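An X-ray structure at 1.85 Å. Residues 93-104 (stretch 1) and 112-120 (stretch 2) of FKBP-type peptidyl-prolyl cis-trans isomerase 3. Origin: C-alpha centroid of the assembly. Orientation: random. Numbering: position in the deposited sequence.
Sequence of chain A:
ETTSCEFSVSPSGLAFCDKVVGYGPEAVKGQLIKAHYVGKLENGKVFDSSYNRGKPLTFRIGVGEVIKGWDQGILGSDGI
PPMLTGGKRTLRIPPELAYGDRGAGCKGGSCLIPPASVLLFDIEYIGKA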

# COMPACT_ATOMS: atom_id res chain seq x y z
N ILE A 93 -2.60 -1.02 6.95
CA ILE A 93 -1.93 0.22 7.32
C ILE A 93 -2.65 1.04 8.37
O ILE A 93 -3.75 1.51 8.15
CB ILE A 93 -1.75 1.12 6.06
CG1 ILE A 93 -1.08 0.31 4.94
CG2 ILE A 93 -0.93 2.37 6.42
CD1 ILE A 93 -0.85 1.08 3.66
N PRO A 94 -2.01 1.24 9.54
CA PRO A 94 -2.65 2.03 10.60
C PRO A 94 -2.76 3.46 10.06
O PRO A 94 -1.96 3.86 9.23
CB PRO A 94 -1.66 1.93 11.76
CG PRO A 94 -0.91 0.67 11.50
CD PRO A 94 -0.72 0.69 10.00
N PRO A 95 -3.74 4.24 10.54
CA PRO A 95 -3.95 5.62 10.10
C PRO A 95 -2.69 6.49 10.15
O PRO A 95 -2.50 7.35 9.30
CB PRO A 95 -5.02 6.14 11.05
CG PRO A 95 -5.78 4.90 11.39
CD PRO A 95 -4.71 3.87 11.59
N GLU A 96 -1.86 6.27 11.17
CA GLU A 96 -0.62 7.03 11.34
C GLU A 96 0.27 6.98 10.10
O GLU A 96 0.99 7.94 9.81
CB GLU A 96 0.16 6.49 12.56
CG GLU A 96 0.59 5.03 12.40
CD GLU A 96 0.99 4.36 13.72
OE1 GLU A 96 0.18 4.37 14.67
OE2 GLU A 96 2.12 3.82 13.79
N LEU A 97 0.22 5.87 9.37
CA LEU A 97 1.01 5.69 8.15
C LEU A 97 0.18 5.84 6.88
O LEU A 97 0.60 5.46 5.79
CB LEU A 97 1.68 4.32 8.17
CG LEU A 97 2.55 4.06 9.41
CD1 LEU A 97 3.10 2.64 9.39
CD2 LEU A 97 3.69 5.08 9.46
N ALA A 98 -1.02 6.40 7.02
CA ALA A 98 -1.88 6.60 5.86
C ALA A 98 -2.36 8.05 5.84
O ALA A 98 -1.55 8.95 5.62
CB ALA A 98 -3.07 5.63 5.89
N TYR A 99 -3.64 8.29 6.08
CA TYR A 99 -4.16 9.65 6.06
C TYR A 99 -4.51 10.25 7.43
O TYR A 99 -5.12 11.32 7.52
CB TYR A 99 -5.38 9.70 5.13
CG TYR A 99 -5.05 9.27 3.73
CD1 TYR A 99 -4.31 10.09 2.88
CD2 TYR A 99 -5.45 8.02 3.25
CE1 TYR A 99 -3.97 9.69 1.59
CE2 TYR A 99 -5.12 7.60 1.96
CZ TYR A 99 -4.38 8.44 1.14
OH TYR A 99 -4.03 8.02 -0.12
N GLY A 100 -4.12 9.56 8.50
CA GLY A 100 -4.37 10.07 9.83
C GLY A 100 -5.81 10.43 10.16
O GLY A 100 -6.75 9.92 9.54
N ASP A 101 -6.00 11.31 11.14
CA ASP A 101 -7.35 11.71 11.55
C ASP A 101 -7.95 12.72 10.59
O ASP A 101 -9.06 13.21 10.80
CB ASP A 101 -7.32 12.31 12.95
CG ASP A 101 -6.88 11.31 13.98
OD1 ASP A 101 -7.38 10.17 13.96
OD2 ASP A 101 -6.02 11.67 14.82
N ARG A 102 -7.21 13.02 9.54
CA ARG A 102 -7.64 13.98 8.54
C ARG A 102 -8.57 13.29 7.54
O ARG A 102 -9.59 13.85 7.13
CB ARG A 102 -6.40 14.51 7.84
CG ARG A 102 -6.49 15.90 7.27
CD ARG A 102 -5.09 16.30 6.83
NE ARG A 102 -5.03 17.62 6.22
CZ ARG A 102 -3.91 18.17 5.76
NH1 ARG A 102 -2.76 17.51 5.84
NH2 ARG A 102 -3.94 19.38 5.22
N GLY A 103 -8.22 12.06 7.17
CA GLY A 103 -9.01 11.33 6.19
C GLY A 103 -8.61 11.79 4.80
O GLY A 103 -7.68 12.58 4.66
N ALA A 104 -9.29 11.29 3.78
CA ALA A 104 -8.98 11.67 2.41
C ALA A 104 -10.24 11.63 1.55
O ALA A 104 -11.22 10.98 1.91
CB ALA A 104 -7.93 10.73 1.83
N LEU A 112 -14.26 10.07 1.84
CA LEU A 112 -14.28 8.74 1.23
C LEU A 112 -13.50 7.81 2.16
O LEU A 112 -13.87 6.66 2.37
CB LEU A 112 -13.59 8.79 -0.14
CG LEU A 112 -13.50 7.47 -0.92
CD1 LEU A 112 -14.89 6.99 -1.27
CD2 LEU A 112 -12.67 7.67 -2.18
N ILE A 113 -12.39 8.33 2.68
CA ILE A 113 -11.56 7.61 3.64
C ILE A 113 -11.75 8.36 4.95
O ILE A 113 -11.20 9.44 5.15
CB ILE A 113 -10.07 7.63 3.24
CG1 ILE A 113 -9.85 6.74 2.03
CG2 ILE A 113 -9.21 7.16 4.41
CD1 ILE A 113 -8.42 6.77 1.51
N PRO A 114 -12.58 7.81 5.85
CA PRO A 114 -12.86 8.41 7.14
C PRO A 114 -11.61 8.67 7.97
O PRO A 114 -10.57 8.01 7.79
CB PRO A 114 -13.76 7.39 7.82
CG PRO A 114 -14.44 6.72 6.68
CD PRO A 114 -13.32 6.54 5.70
N PRO A 115 -11.69 9.64 8.89
CA PRO A 115 -10.55 9.96 9.75
C PRO A 115 -10.17 8.69 10.53
O PRO A 115 -11.04 7.89 10.88
CB PRO A 115 -11.10 11.04 10.67
CG PRO A 115 -12.12 11.76 9.78
CD PRO A 115 -12.80 10.60 9.09
N ALA A 116 -8.87 8.52 10.78
CA ALA A 116 -8.36 7.40 11.57
C ALA A 116 -8.65 6.04 10.97
O ALA A 116 -8.85 5.06 11.70
CB ALA A 116 -8.90 7.48 13.00
N SER A 117 -8.66 5.97 9.65
CA SER A 117 -8.93 4.72 8.96
C SER A 117 -7.73 3.81 8.77
O SER A 117 -6.67 4.23 8.30
CB SER A 117 -9.52 5.00 7.57
OG SER A 117 -10.83 5.55 7.64
N VAL A 118 -7.89 2.54 9.14
CA VAL A 118 -6.87 1.54 8.89
C VAL A 118 -7.17 1.19 7.44
O VAL A 118 -8.34 1.01 7.07
CB VAL A 118 -7.07 0.28 9.74
CG1 VAL A 118 -6.14 -0.83 9.24
CG2 VAL A 118 -6.80 0.60 11.21
N LEU A 119 -6.16 1.12 6.59
CA LEU A 119 -6.40 0.81 5.19
C LEU A 119 -5.88 -0.56 4.80
O LEU A 119 -4.84 -1.01 5.27
CB LEU A 119 -5.73 1.86 4.30
CG LEU A 119 -6.04 3.32 4.63
CD1 LEU A 119 -5.35 4.22 3.60
CD2 LEU A 119 -7.55 3.55 4.61
N LEU A 120 -6.61 -1.25 3.94
CA LEU A 120 -6.16 -2.55 3.47
C LEU A 120 -5.89 -2.41 1.98
O LEU A 120 -6.73 -1.89 1.25
CB LEU A 120 -7.23 -3.62 3.70
CG LEU A 120 -7.44 -4.14 5.12
CD1 LEU A 120 -8.63 -5.10 5.13
CD2 LEU A 120 -6.20 -4.86 5.61
O HOH W 1 -5.85 6.53 6.78
O HOH W 2 -7.70 8.36 7.79

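Two chain segments need not pair along their whole length to hold together; with single antiparallel bridges at the ends, the middle can depart from strand pairing without the chains parting, and this contact in an FKBP-type prolyl isomerase is a clear example. At one end Ile93 and Leu119 form a hydrogen-bonded antiparallel pair: Ile93 N donates to Leu119 O at 2.8 Å, and Leu119 N returns a bond to Ile93 O at 2.9 Å. At the other, Ala104 N donates to Ile113 O and Ile113 N to Ala104 O, each at 3.0 Å, with N-H...O angles of 154° and 169°.

Between these bridges the chains stay close but leave the regular strand pairing. Stretch 1 passes through a short 3-10 segment at Pro95 and Glu96, where Pro95 O accepts from both Ala98 N and Gly100 N, each at 2.9 Å. Stretch 2 makes a type II turn from Pro114 to Ser117, tied by a very short bond of 2.5 Å from Ser117 OG to Pro114 O. One direct hydrogen bond joins the two excursions, from Ala116 N to Gly100 O at 2.8 Å.

Two waters add links across the irregular part, one of them to oxygens that already accept a hydrogen bond. Water 1 accepts from Tyr99 N and donates to Ser117 O, both at 2.9 Å. Water 2 donates to Gly100 O at 2.5 Å and to Pro114 O at 2.9 Å, and accepts from Ser117 N at 3.2 Å, so it links the loop to the turn while also bridging two turn residues.

Gly103 illustrates how close approach can restrict a position. Its CA sits 3.1 Å from Ile113 O, and an ideal CB would point toward stretch 2 and fall 2.5 Å from that same oxygen, a clash. Its backbone angles independently call for glycine, since a CB would also be jammed against the preceding carbonyl oxygen.

The side chains add apolar packing. Leu119 CD1 approaches Ala98 CB at 3.5 Å and Tyr99 CE2 at 3.8 Å, while Ile113 CD1 reaches Tyr99 CE2 at 3.4 Å; both methyls meet the tyrosine ring obliquely. The ring thus connects residues from the two bridges, and Ile113 CD1 also lies 4.0 Å from Ala104 CB. Nearer the turn, Pro95 packs its CD 3.9 Å from Val118 CG2 and brings its CG within 3.1 Å of Ala116 O. Asp101 shows that the CA-to-CB direction does not settle contact: that bond points away, yet in the m rotamer Asp101 OD1 comes 3.2 Å from Ala116 CB.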